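Local structure of thiazoline oxidase/subtilisin-like protease (Prochloron didemni, 4H6X) at residues A[54-59]-A[136-141]; A[37-42]-A[104-109]; A[197-202]-A[296-301]; A[9-14]-A[124-129]. The protein is a protease of the subtilase family that acts in the maturation of patellamide, a cyanobactin, probably by cleaving and transamidating its precursor peptide. All coordinates share one frame; numbering follows the deposited sequence.

Contact 1 of 4, residues A[54-59]-A[136-141]; sequences VSKVFP and NMPQDA
Asn-136 O is gripped by two groups of segment 54-59. Val-57 N donates a nearly straight hydrogen bond to it at 2.9 Å (163°), and Lys-56 CA adds a C-H contact at 3.3 Å. One step back, Asn-136 N gives its hydrogen to Ser-55 O. Pro-138 has no N-H to continue the ladder, and Val-57 O instead takes a C-H contact from Met-137 CA. Met-137 CG also lies 3.2 Å from Val-57 O. Pro-138 crosses the Phe-58 ring at about a right angle and lies over one face, its CD 4.3 Å from the ring centroid. Its CG meets the rim at Phe-58 CE1, 3.6 Å away. Pro-59 rests CG on Met-137 CG and on Gln-139 NE2. A bend at chi2 (-61°) turns Gln-139 CD back; from it NE2 donates to Met-137 O at 2.9 Å, above the carbonyl plane. Gln-139 OE1 bonds to Asn-155 ND2. An alanine in place of Gln-139 would probably leave Met-137 O and Asn-155 ND2 without their mates on the amide and open a gap beside Pro-59 CG. The arrangement is a parallel strand pair at an outermost strand of the central sheet, as in the alpha/beta fold of subtilases.

Contact 2 of 4, residues A[37-42]-A[104-109]; sequences IIDGDP and IVLNDH
Asp-39 and His-109 both turn CG anti to the backbone N (chi1 -161° and -172°), and carboxylate and ring meet across the contact. The carboxylate comes to the edge of the ring, the two planes 49° apart. His-109 ND1 donates to the syn lone pair of Asp-39 OD2 at 2.7 Å, within the ring plane. A weak bond runs from His-109 ND1 to Asp-39 OD1 at 3.4 Å. OD1 is held more closely by the next residue: Gly-40 N donates to Asp-39 OD1 at 2.6 Å, on the anti side, which would restrain the carboxylate's rotation. Gly-40 CA lies against the helix at Leu-106 O, 3.5 Å away. A CB there would clash with Leu-106 O and with Asn-107 N. Leu-106 CG and CD2 lie against Gly-40 CA. Asp-41 N gives an almost straight bond to Asn-107 OD1 at 2.8 Å, from above the amide carbonyl plane. Asn-107 ND2 bonds to Tyr-73 OH and Asp-140 OD2, steadying the amide. The carboxylate of Asp-41 turns to Lys-56. His-109 NE2 bonds to Ser-274 OG, and the three residues have the charge-relay geometry of a Ser-His-Asp triad, probably the active site, as in other subtilases.

Contact 3 of 4, residues A[197-202]-A[296-301]; sequences DNNVLI and KPVDAE
Asn-199 makes both hydrogen bonds of the contact, to Val-298 and Ala-300, with its side-chain amide. Its CG stands anti to the backbone N (chi1 -171°), and the amide spans the backbone just ahead of helix 300-309. Ala-300 N donates to Asn-199 OD1 at 2.8 Å, almost straight (171°) and tilted only a little from the carbonyl plane. Asn-199 ND2 donates to Val-298 O at 2.9 Å, coming from above that carbonyl's plane. One amide therefore serves an N-H and a C=O two residues apart, which fixes its flip.

Water-mediated contact is less certain. A water accepts from Glu-301 N at 3.0 Å. It also sits 2.4 Å from Asn-199 OD1, too short for a sound bond, and that link is doubtful.

The apolar pair is Ala-300 CB with Leu-201 CB, 4.1 Å apart. The methyl lies beside Leu-201, at the start of strand 201-205. Ala-300 CB also makes a close contact with the backbone oxygen Asn-199 O, at 3.5 Å.

Asp-299 is the N-cap, its OD1 taking the N-H of Ala-302. Glu-301 turns its carboxylate to Arg-304.

The contact joins the start of strand 201-205 to the N-terminus of helix 300-309. Helix 273-293 runs beside both: Leu-201 meets Ser-284, and Val-298 and Ala-300 meet Met-288. On the sheet side, Leu-201 is backbone-bonded to Ile-171 of the adjoining strand 170-173.

Contact 4 of 4, residues A[9-14]-A[124-129]; sequences HPHDLD and PVFGIA
CB of His-11 lies against the rim of Phe-126, 3.8 Å from its CE2. CG, set anti to the backbone N (chi1 -171°), comes next and meets Phe-126 CD2. From there the ring divides. On one branch CD2 sits over a face of the phenyl ring, displaced toward its rim, 3.5 Å from Phe-126 CD2. The two rings are oblique, their planes at 56°. NE2 follows and ends 2.8 Å from Phe-126 O. On the other branch ND1 turns back to its own segment and accepts from Leu-13 N at 3.0 Å. CE1 closes the ring and lies 3.6 Å from Ile-128 CD1, a methyl group placed over one face of the imidazole. Leu-13 CD1 reaches the same methyl more loosely.

The segment 9-14 makes a type I beta turn from His-11 to Asp-14, closed by Asp-14 N on His-11 O. Asp-14 OD2 also takes the N-H of His-11 at 2.7 Å, so His-11 is held at its backbone as well as at ND1. An alanine in place of His-11 would probably leave Leu-13 N without its acceptor and open a gap between Phe-126 and Ile-128.

The edge of the phenyl ring faces backbone oxygens. Pro-10 O is 3.2 Å from Phe-126 CE2, and His-9 O lies near the ring plane too. His-9 CB touches Phe-126 CZ. Phe-126 meets the ring of His-24 in helix 20-26, and Ile-128 leans on Leu-286 of helix 273-293.

Contacts 1 and 2 are neighbours, their centres about 9 Å apart. They touch through the salt bridge of Lys-56 NZ with Asp-41 OD1, at 2.6 Å. Met-137 N also probably bonds to Ile-37 O, since strands 34-39 and 133-138 lie side by side in the sheet. Contact 2 carries two members of the probable triad, so contact 1 flanks the likely active site. Contact 3 reaches the same sheet, on the opposite side of the chain's centre from contact 2, with centres about 26 Å apart. Contact 4 ties the N-terminal segment to the loop after helix 101-118, about 21 Å from contact 2 between centres. Contact 2 is nested inside the loop that contact 4 closes.

Contact 1 of 4, residues A[54-59]-A[136-141]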
loop_
_atom_site.group_PDB
_atom_site.type_symbol
_atom_site.label_atom_id
_atom_site.label_comp_id
_atom_site.label_asym_id
_atom_site.label_seq_id
_atom_site.Cartn_x
_atom_site.Cartn_y
_atom_site.Cartn_z
ATOM N N VAL A 54 -6.147 -5.744 11.866
ATOM C CA VAL A 54 -5.318 -4.535 11.924
ATOM C C VAL A 54 -4.946 -4.181 13.358
ATOM O O VAL A 54 -5.745 -4.373 14.272
ATOM C CB VAL A 54 -6.001 -3.308 11.270
ATOM C CG1 VAL A 54 -6.058 -3.455 9.757
ATOM C CG2 VAL A 54 -7.389 -3.039 11.858
ATOM N N SER A 55 -3.745 -3.644 13.558
ATOM C CA SER A 55 -3.374 -3.083 14.867
ATOM C C SER A 55 -2.317 -2.002 14.673
ATOM O O SER A 55 -1.603 -2.008 13.660
ATOM C CB SER A 55 -2.834 -4.173 15.788
ATOM O OG SER A 55 -1.663 -4.725 15.227
ATOM N N LYS A 56 -2.232 -1.077 15.628
ATOM C CA LYS A 56 -1.245 -0.001 15.564
ATOM C C LYS A 56 -0.090 -0.237 16.520
ATOM O O LYS A 56 -0.301 -0.590 17.675
ATOM C CB LYS A 56 -1.871 1.363 15.884
ATOM C CG LYS A 56 -2.972 1.786 14.933
ATOM C CD LYS A 56 -3.524 3.142 15.321
ATOM C CE LYS A 56 -4.886 3.365 14.694
ATOM N NZ LYS A 56 -5.369 4.768 14.880
ATOM N N VAL A 57 1.126 -0.020 16.028
ATOM C CA VAL A 57 2.298 0.044 16.870
ATOM C C VAL A 57 2.943 1.406 16.613
ATOM O O VAL A 57 3.519 1.627 15.551
ATOM C CB VAL A 57 3.281 -1.131 16.590
ATOM C CG1 VAL A 57 4.581 -0.944 17.369
ATOM C CG2 VAL A 57 2.638 -2.469 16.956
ATOM N N PHE A 58 2.800 2.318 17.575
ATOM C CA PHE A 58 3.363 3.663 17.477
ATOM C C PHE A 58 4.835 3.605 17.834
ATOM O O PHE A 58 5.183 3.017 18.847
ATOM C CB PHE A 58 2.644 4.650 18.419
ATOM C CG PHE A 58 1.238 4.942 18.020
ATOM C CD1 PHE A 58 0.943 6.040 17.220
ATOM C CD2 PHE A 58 0.204 4.118 18.424
ATOM C CE1 PHE A 58 -0.363 6.299 16.835
ATOM C CE2 PHE A 58 -1.099 4.369 18.042
ATOM C CZ PHE A 58 -1.382 5.461 17.244
ATOM N N PRO A 59 5.704 4.222 17.010
ATOM C CA PRO A 59 7.137 4.238 17.340
ATOM C C PRO A 59 7.300 4.825 18.745
ATOM O O PRO A 59 6.853 5.948 18.993
ATOM C CB PRO A 59 7.732 5.180 16.283
ATOM C CG PRO A 59 6.765 5.130 15.150
ATOM C CD PRO A 59 5.411 4.983 15.788
ATOM N N ASN A 136 -0.204 -1.114 11.339
ATOM C CA ASN A 136 0.107 0.274 11.040
ATOM C C ASN A 136 1.127 0.812 12.038
ATOM O O ASN A 136 0.964 0.652 13.251
ATOM C CB ASN A 136 -1.165 1.125 11.058
ATOM C CG ASN A 136 -1.987 0.983 9.783
ATOM O OD1 ASN A 136 -1.662 1.577 8.747
ATOM N ND2 ASN A 136 -3.064 0.225 9.857
ATOM N N MET A 137 2.182 1.443 11.535
ATOM C CA MET A 137 3.155 2.116 12.398
ATOM C C MET A 137 3.111 3.621 12.096
ATOM O O MET A 137 3.879 4.117 11.252
ATOM C CB MET A 137 4.560 1.549 12.171
ATOM C CG MET A 137 5.602 2.060 13.165
ATOM S SD MET A 137 7.301 1.593 12.740
ATOM C CE MET A 137 7.158 -0.185 12.777
ATOM N N PRO A 138 2.189 4.355 12.755
ATOM C CA PRO A 138 1.958 5.753 12.352
ATOM C C PRO A 138 3.152 6.655 12.631
ATOM O O PRO A 138 3.804 6.503 13.661
ATOM C CB PRO A 138 0.777 6.184 13.235
ATOM C CG PRO A 138 0.089 4.905 13.581
ATOM C CD PRO A 138 1.224 3.925 13.777
ATOM N N GLN A 139 3.390 7.604 11.727
ATOM C CA GLN A 139 4.537 8.500 11.778
ATOM C C GLN A 139 4.142 9.982 11.944
ATOM O O GLN A 139 5.006 10.869 11.906
ATOM C CB GLN A 139 5.360 8.358 10.485
ATOM C CG GLN A 139 5.832 6.940 10.163
ATOM C CD GLN A 139 6.747 6.375 11.236
ATOM O OE1 GLN A 139 7.615 7.077 11.759
ATOM N NE2 GLN A 139 6.538 5.117 11.591
ATOM N N ASP A 140 2.853 10.272 12.104
ATOM C CA ASP A 140 2.414 11.681 11.963
ATOM C C ASP A 140 2.888 12.582 13.109
ATOM O O ASP A 140 2.972 13.825 12.955
ATOM C CB ASP A 140 0.902 11.788 11.743
ATOM C CG ASP A 140 0.101 11.321 12.932
ATOM O OD1 ASP A 140 0.286 10.144 13.347
ATOM O OD2 ASP A 140 -0.724 12.135 13.436
ATOM N N ALA A 141 3.223 11.947 14.234
ATOM C CA ALA A 141 3.639 12.659 15.433
ATOM C C ALA A 141 4.965 13.387 15.267
ATOM O O ALA A 141 5.168 14.429 15.892
ATOM C CB ALA A 141 3.667 11.738 16.633
#

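Contact 2 of 4, residues A[37-42]-A[104-109]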
loop_
_atom_site.group_PDB
_atom_site.type_symbol
_atom_site.label_atom_id
_atom_site.label_comp_id
_atom_site.label_asym_id
_atom_site.label_seq_id
_atom_site.Cartn_x
_atom_site.Cartn_y
_atom_site.Cartn_z
ATOM N N ILE A 37 2.836 -1.164 7.719
ATOM C CA ILE A 37 2.638 0.043 6.939
ATOM C C ILE A 37 3.227 1.233 7.681
ATOM O O ILE A 37 2.736 1.629 8.760
ATOM C CB ILE A 37 1.133 0.276 6.650
ATOM C CG1 ILE A 37 0.560 -0.908 5.847
ATOM C CG2 ILE A 37 0.903 1.589 5.913
ATOM C CD1 ILE A 37 -0.959 -0.840 5.669
ATOM N N ILE A 38 4.289 1.778 7.100
ATOM C CA ILE A 38 4.948 2.963 7.618
ATOM C C ILE A 38 4.341 4.171 6.916
ATOM O O ILE A 38 4.652 4.473 5.746
ATOM C CB ILE A 38 6.489 2.875 7.454
ATOM C CG1 ILE A 38 7.019 1.635 8.203
ATOM C CG2 ILE A 38 7.156 4.177 7.904
ATOM C CD1 ILE A 38 8.510 1.353 8.001
ATOM N N ASP A 39 3.450 4.864 7.631
ATOM C CA ASP A 39 2.665 5.944 7.028
ATOM C C ASP A 39 2.078 6.746 8.188
ATOM O O ASP A 39 2.618 6.700 9.298
ATOM C CB ASP A 39 1.557 5.335 6.139
ATOM C CG ASP A 39 0.989 6.324 5.109
ATOM O OD1 ASP A 39 1.001 7.559 5.335
ATOM O OD2 ASP A 39 0.473 5.847 4.076
ATOM N N GLY A 40 0.986 7.465 7.949
ATOM C CA GLY A 40 0.287 8.192 9.029
ATOM C C GLY A 40 -0.582 7.293 9.893
ATOM O O GLY A 40 -0.452 6.058 9.880
ATOM N N ASP A 41 -1.481 7.925 10.641
ATOM C CA ASP A 41 -2.343 7.254 11.592
ATOM C C ASP A 41 -3.746 7.087 10.983
ATOM O O ASP A 41 -4.479 8.065 10.848
ATOM C CB ASP A 41 -2.406 8.079 12.891
ATOM C CG ASP A 41 -3.108 7.354 14.020
ATOM O OD1 ASP A 41 -3.496 6.191 13.849
ATOM O OD2 ASP A 41 -3.271 7.954 15.101
ATOM N N PRO A 42 -4.119 5.845 10.627
ATOM C CA PRO A 42 -5.395 5.566 9.982
ATOM C C PRO A 42 -6.546 5.505 10.985
ATOM O O PRO A 42 -6.330 5.364 12.195
ATOM C CB PRO A 42 -5.170 4.177 9.380
ATOM C CG PRO A 42 -4.288 3.523 10.370
ATOM C CD PRO A 42 -3.348 4.610 10.846
ATOM N N ILE A 104 -2.676 15.892 8.547
ATOM C CA ILE A 104 -3.897 15.368 7.921
ATOM C C ILE A 104 -3.573 14.676 6.591
ATOM O O ILE A 104 -4.085 13.600 6.331
ATOM C CB ILE A 104 -4.987 16.451 7.755
ATOM C CG1 ILE A 104 -5.608 16.789 9.125
ATOM C CG2 ILE A 104 -6.091 15.990 6.805
ATOM C CD1 ILE A 104 -6.410 18.078 9.139
ATOM N N VAL A 105 -2.742 15.303 5.761
ATOM C CA VAL A 105 -2.303 14.690 4.502
ATOM C C VAL A 105 -1.793 13.275 4.775
ATOM O O VAL A 105 -2.214 12.331 4.115
ATOM C CB VAL A 105 -1.228 15.525 3.757
ATOM C CG1 VAL A 105 -0.646 14.756 2.565
ATOM C CG2 VAL A 105 -1.804 16.847 3.269
ATOM N N LEU A 106 -0.909 13.141 5.765
ATOM C CA LEU A 106 -0.311 11.837 6.119
ATOM C C LEU A 106 -1.324 10.848 6.674
ATOM O O LEU A 106 -1.309 9.661 6.314
ATOM C CB LEU A 106 0.835 12.016 7.125
ATOM C CG LEU A 106 1.931 10.947 7.045
ATOM C CD1 LEU A 106 2.734 11.105 5.763
ATOM C CD2 LEU A 106 2.847 11.007 8.263
ATOM N N ASN A 107 -2.203 11.317 7.561
ATOM C CA ASN A 107 -3.182 10.413 8.171
ATOM C C ASN A 107 -4.251 10.009 7.175
ATOM O O ASN A 107 -4.709 8.858 7.167
ATOM C CB ASN A 107 -3.819 11.039 9.407
ATOM C CG ASN A 107 -2.812 11.308 10.502
ATOM O OD1 ASN A 107 -1.727 10.718 10.524
ATOM N ND2 ASN A 107 -3.163 12.204 11.426
ATOM N N ASP A 108 -4.631 10.963 6.326
ATOM C CA ASP A 108 -5.594 10.700 5.265
ATOM C C ASP A 108 -5.023 9.625 4.321
ATOM O O ASP A 108 -5.717 8.683 3.939
ATOM C CB ASP A 108 -5.877 11.994 4.493
ATOM C CG ASP A 108 -6.801 11.782 3.319
ATOM O OD1 ASP A 108 -8.023 11.779 3.541
ATOM O OD2 ASP A 108 -6.304 11.629 2.182
ATOM N N HIS A 109 -3.751 9.790 3.970
ATOM C CA HIS A 109 -3.039 8.868 3.083
ATOM C C HIS A 109 -2.988 7.453 3.689
ATOM O O HIS A 109 -3.241 6.453 3.008
ATOM C CB HIS A 109 -1.640 9.435 2.835
ATOM C CG HIS A 109 -0.862 8.700 1.798
ATOM N ND1 HIS A 109 -0.082 7.602 2.094
ATOM C CD2 HIS A 109 -0.721 8.919 0.470
ATOM C CE1 HIS A 109 0.491 7.164 0.987
ATOM N NE2 HIS A 109 0.113 7.944 -0.011
#

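Contact 3 of 4, residues A[197-202]-A[296-301]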
loop_
_atom_site.group_PDB
_atom_site.type_symbol
_atom_site.label_atom_id
_atom_site.label_comp_id
_atom_site.label_asym_id
_atom_site.label_seq_id
_atom_site.Cartn_x
_atom_site.Cartn_y
_atom_site.Cartn_z
ATOM N N ASP A 197 18.257 -9.119 3.272
ATOM C CA ASP A 197 19.017 -10.216 3.872
ATOM C C ASP A 197 18.167 -11.109 4.759
ATOM O O ASP A 197 18.561 -12.243 5.059
ATOM C CB ASP A 197 20.199 -9.685 4.686
ATOM C CG ASP A 197 21.302 -9.133 3.818
ATOM O OD1 ASP A 197 21.426 -9.562 2.654
ATOM O OD2 ASP A 197 22.042 -8.253 4.298
ATOM N N ASN A 198 17.007 -10.607 5.185
ATOM C CA ASN A 198 16.152 -11.368 6.080
ATOM C C ASN A 198 14.816 -11.774 5.508
ATOM O O ASN A 198 13.868 -12.026 6.260
ATOM C CB ASN A 198 15.956 -10.612 7.385
ATOM C CG ASN A 198 17.151 -10.741 8.292
ATOM O OD1 ASN A 198 17.304 -11.744 8.978
ATOM N ND2 ASN A 198 18.016 -9.740 8.283
ATOM N N ASN A 199 14.730 -11.818 4.183
ATOM C CA ASN A 199 13.535 -12.339 3.517
ATOM C C ASN A 199 12.286 -11.444 3.717
ATOM O O ASN A 199 11.173 -11.931 3.825
ATOM C CB ASN A 199 13.281 -13.795 3.968
ATOM C CG ASN A 199 12.190 -14.487 3.163
ATOM O OD1 ASN A 199 12.060 -14.270 1.953
ATOM N ND2 ASN A 199 11.394 -15.313 3.834
ATOM N N VAL A 200 12.494 -10.132 3.763
ATOM C CA VAL A 200 11.404 -9.169 3.949
ATOM C C VAL A 200 11.368 -8.226 2.761
ATOM O O VAL A 200 12.370 -7.579 2.442
ATOM C CB VAL A 200 11.561 -8.359 5.263
ATOM C CG1 VAL A 200 10.407 -7.352 5.429
ATOM C CG2 VAL A 200 11.629 -9.312 6.445
ATOM N N LEU A 201 10.208 -8.155 2.112
ATOM C CA LEU A 201 10.013 -7.285 0.947
ATOM C C LEU A 201 9.699 -5.843 1.368
ATOM O O LEU A 201 8.810 -5.621 2.190
ATOM C CB LEU A 201 8.853 -7.824 0.083
ATOM C CG LEU A 201 8.493 -7.074 -1.208
ATOM C CD1 LEU A 201 9.648 -7.088 -2.214
ATOM C CD2 LEU A 201 7.229 -7.668 -1.823
ATOM N N ILE A 202 10.403 -4.889 0.761
ATOM C CA ILE A 202 10.137 -3.470 0.892
ATOM C C ILE A 202 9.416 -2.993 -0.362
ATOM O O ILE A 202 9.892 -3.225 -1.480
ATOM C CB ILE A 202 11.450 -2.653 1.039
ATOM C CG1 ILE A 202 12.194 -3.013 2.327
ATOM C CG2 ILE A 202 11.177 -1.154 0.950
ATOM C CD1 ILE A 202 11.569 -2.451 3.587
ATOM N N LYS A 296 4.459 -24.382 1.623
ATOM C CA LYS A 296 5.810 -23.887 1.357
ATOM C C LYS A 296 6.226 -22.676 2.211
ATOM O O LYS A 296 5.377 -22.007 2.809
ATOM C CB LYS A 296 5.960 -23.572 -0.141
ATOM C CG LYS A 296 5.854 -24.787 -1.059
ATOM C CD LYS A 296 6.891 -25.857 -0.727
ATOM C CE LYS A 296 6.870 -27.006 -1.726
ATOM N NZ LYS A 296 5.618 -27.809 -1.645
ATOM N N PRO A 297 7.545 -22.399 2.281
ATOM C CA PRO A 297 7.969 -21.233 3.049
ATOM C C PRO A 297 7.781 -19.934 2.259
ATOM O O PRO A 297 7.852 -19.934 1.021
ATOM C CB PRO A 297 9.456 -21.503 3.302
ATOM C CG PRO A 297 9.891 -22.335 2.142
ATOM C CD PRO A 297 8.692 -23.126 1.692
ATOM N N VAL A 298 7.529 -18.843 2.980
ATOM C CA VAL A 298 7.453 -17.513 2.378
ATOM C C VAL A 298 8.804 -17.184 1.761
ATOM O O VAL A 298 9.837 -17.335 2.398
ATOM C CB VAL A 298 7.066 -16.438 3.419
ATOM C CG1 VAL A 298 7.095 -15.047 2.803
ATOM C CG2 VAL A 298 5.694 -16.741 3.993
ATOM N N ASP A 299 8.794 -16.758 0.509
ATOM C CA ASP A 299 10.026 -16.383 -0.165
ATOM C C ASP A 299 9.804 -15.054 -0.876
ATOM O O ASP A 299 9.240 -15.005 -1.972
ATOM C CB ASP A 299 10.442 -17.491 -1.142
ATOM C CG ASP A 299 11.814 -17.268 -1.744
ATOM O OD1 ASP A 299 12.297 -16.118 -1.795
ATOM O OD2 ASP A 299 12.403 -18.266 -2.199
ATOM N N ALA A 300 10.255 -13.981 -0.227
ATOM C CA ALA A 300 9.984 -12.606 -0.654
ATOM C C ALA A 300 10.693 -12.242 -1.946
ATOM O O ALA A 300 10.122 -11.568 -2.804
ATOM C CB ALA A 300 10.358 -11.619 0.454
ATOM N N GLU A 301 11.939 -12.685 -2.079
ATOM C CA GLU A 301 12.712 -12.450 -3.289
ATOM C C GLU A 301 12.122 -13.207 -4.491
ATOM O O GLU A 301 12.148 -12.700 -5.616
ATOM C CB GLU A 301 14.198 -12.787 -3.072
ATOM C CG GLU A 301 15.130 -12.400 -4.219
ATOM C CD GLU A 301 15.258 -10.891 -4.460
ATOM O OE1 GLU A 301 14.889 -10.067 -3.585
ATOM O OE2 GLU A 301 15.736 -10.519 -5.553
HETATM O O HOH W 1 13.613 -13.531 0.275
#

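Contact 4 of 4, residues A[9-14]-A[124-129]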
loop_
_atom_site.group_PDB
_atom_site.type_symbol
_atom_site.label_atom_id
_atom_site.label_comp_id
_atom_site.label_asym_id
_atom_site.label_seq_id
_atom_site.Cartn_x
_atom_site.Cartn_y
_atom_site.Cartn_z
ATOM N N HIS A 9 -14.925 -13.047 -5.909
ATOM C CA HIS A 9 -14.856 -11.842 -5.086
ATOM C C HIS A 9 -14.590 -10.615 -5.946
ATOM O O HIS A 9 -13.451 -10.135 -6.005
ATOM C CB HIS A 9 -13.788 -12.003 -4.007
ATOM C CG HIS A 9 -13.993 -13.201 -3.134
ATOM N ND1 HIS A 9 -13.414 -14.424 -3.398
ATOM C CD2 HIS A 9 -14.733 -13.372 -2.014
ATOM C CE1 HIS A 9 -13.773 -15.292 -2.469
ATOM N NE2 HIS A 9 -14.573 -14.678 -1.616
ATOM N N PRO A 10 -15.641 -10.109 -6.627
ATOM C CA PRO A 10 -15.510 -8.971 -7.532
ATOM C C PRO A 10 -14.802 -7.808 -6.843
ATOM O O PRO A 10 -15.178 -7.416 -5.740
ATOM C CB PRO A 10 -16.964 -8.596 -7.849
ATOM C CG PRO A 10 -17.737 -9.847 -7.619
ATOM C CD PRO A 10 -17.047 -10.548 -6.493
ATOM N N HIS A 11 -13.775 -7.283 -7.493
ATOM C CA HIS A 11 -12.990 -6.190 -6.949
ATOM C C HIS A 11 -12.984 -5.084 -7.976
ATOM O O HIS A 11 -12.989 -5.355 -9.175
ATOM C CB HIS A 11 -11.554 -6.650 -6.663
ATOM C CG HIS A 11 -10.737 -5.644 -5.910
ATOM N ND1 HIS A 11 -10.123 -4.576 -6.527
ATOM C CD2 HIS A 11 -10.441 -5.540 -4.592
ATOM C CE1 HIS A 11 -9.487 -3.854 -5.621
ATOM N NE2 HIS A 11 -9.664 -4.419 -4.438
ATOM N N ASP A 12 -12.953 -3.845 -7.496
ATOM C CA ASP A 12 -12.921 -2.640 -8.327
ATOM C C ASP A 12 -11.852 -2.667 -9.424
ATOM O O ASP A 12 -12.045 -2.069 -10.491
ATOM C CB ASP A 12 -12.725 -1.410 -7.430
ATOM C CG ASP A 12 -12.728 -0.109 -8.200
ATOM O OD1 ASP A 12 -13.798 0.279 -8.725
ATOM O OD2 ASP A 12 -11.670 0.553 -8.266
ATOM N N LEU A 13 -10.733 -3.355 -9.161
ATOM C CA LEU A 13 -9.586 -3.339 -10.074
ATOM C C LEU A 13 -9.475 -4.605 -10.935
ATOM O O LEU A 13 -8.521 -4.744 -11.709
ATOM C CB LEU A 13 -8.269 -3.093 -9.301
ATOM C CG LEU A 13 -8.153 -1.781 -8.513
ATOM C CD1 LEU A 13 -6.896 -1.734 -7.646
ATOM C CD2 LEU A 13 -8.225 -0.568 -9.445
ATOM N N ASP A 14 -10.446 -5.511 -10.802
ATOM C CA ASP A 14 -10.469 -6.754 -11.592
ATOM C C ASP A 14 -10.228 -6.521 -13.081
ATOM O O ASP A 14 -9.418 -7.219 -13.701
ATOM C CB ASP A 14 -11.782 -7.521 -11.402
ATOM C CG ASP A 14 -11.841 -8.275 -10.089
ATOM O OD1 ASP A 14 -10.778 -8.523 -9.458
ATOM O OD2 ASP A 14 -12.968 -8.638 -9.685
ATOM N N PRO A 124 -17.389 -0.364 2.230
ATOM C CA PRO A 124 -17.184 0.649 1.191
ATOM C C PRO A 124 -15.826 0.517 0.477
ATOM O O PRO A 124 -15.672 0.989 -0.663
ATOM C CB PRO A 124 -17.245 1.976 1.963
ATOM C CG PRO A 124 -17.924 1.654 3.249
ATOM C CD PRO A 124 -17.531 0.244 3.563
ATOM N N VAL A 125 -14.855 -0.116 1.140
ATOM C CA VAL A 125 -13.557 -0.379 0.498
ATOM C C VAL A 125 -13.118 -1.830 0.659
ATOM O O VAL A 125 -12.797 -2.288 1.754
ATOM C CB VAL A 125 -12.437 0.572 0.988
ATOM C CG1 VAL A 125 -11.154 0.336 0.191
ATOM C CG2 VAL A 125 -12.856 2.023 0.849
ATOM N N PHE A 126 -13.119 -2.547 -0.454
ATOM C CA PHE A 126 -12.683 -3.932 -0.501
ATOM C C PHE A 126 -11.209 -3.926 -0.937
ATOM O O PHE A 126 -10.898 -3.578 -2.068
ATOM C CB PHE A 126 -13.575 -4.698 -1.485
ATOM C CG PHE A 126 -13.100 -6.092 -1.829
ATOM C CD1 PHE A 126 -12.394 -6.867 -0.917
ATOM C CD2 PHE A 126 -13.406 -6.643 -3.083
ATOM C CE1 PHE A 126 -11.975 -8.148 -1.246
ATOM C CE2 PHE A 126 -13.000 -7.928 -3.413
ATOM C CZ PHE A 126 -12.278 -8.678 -2.494
ATOM N N GLY A 127 -10.315 -4.273 -0.018
ATOM C CA GLY A 127 -8.880 -4.237 -0.300
ATOM C C GLY A 127 -8.393 -5.458 -1.070
ATOM O O GLY A 127 -9.129 -6.416 -1.249
ATOM N N ILE A 128 -7.146 -5.414 -1.522
ATOM C CA ILE A 128 -6.548 -6.515 -2.282
ATOM C C ILE A 128 -6.383 -7.760 -1.415
ATOM O O ILE A 128 -6.615 -8.890 -1.873
ATOM C CB ILE A 128 -5.198 -6.082 -2.901
ATOM C CG1 ILE A 128 -5.411 -4.896 -3.861
ATOM C CG2 ILE A 128 -4.507 -7.245 -3.610
ATOM C CD1 ILE A 128 -6.212 -5.208 -5.116
ATOM N N ALA A 129 -6.023 -7.561 -0.152
ATOM C CA ALA A 129 -5.677 -8.686 0.710
ATOM C C ALA A 129 -6.329 -8.592 2.100
ATOM O O ALA A 129 -5.625 -8.490 3.129
ATOM C CB ALA A 129 -4.158 -8.820 0.806
#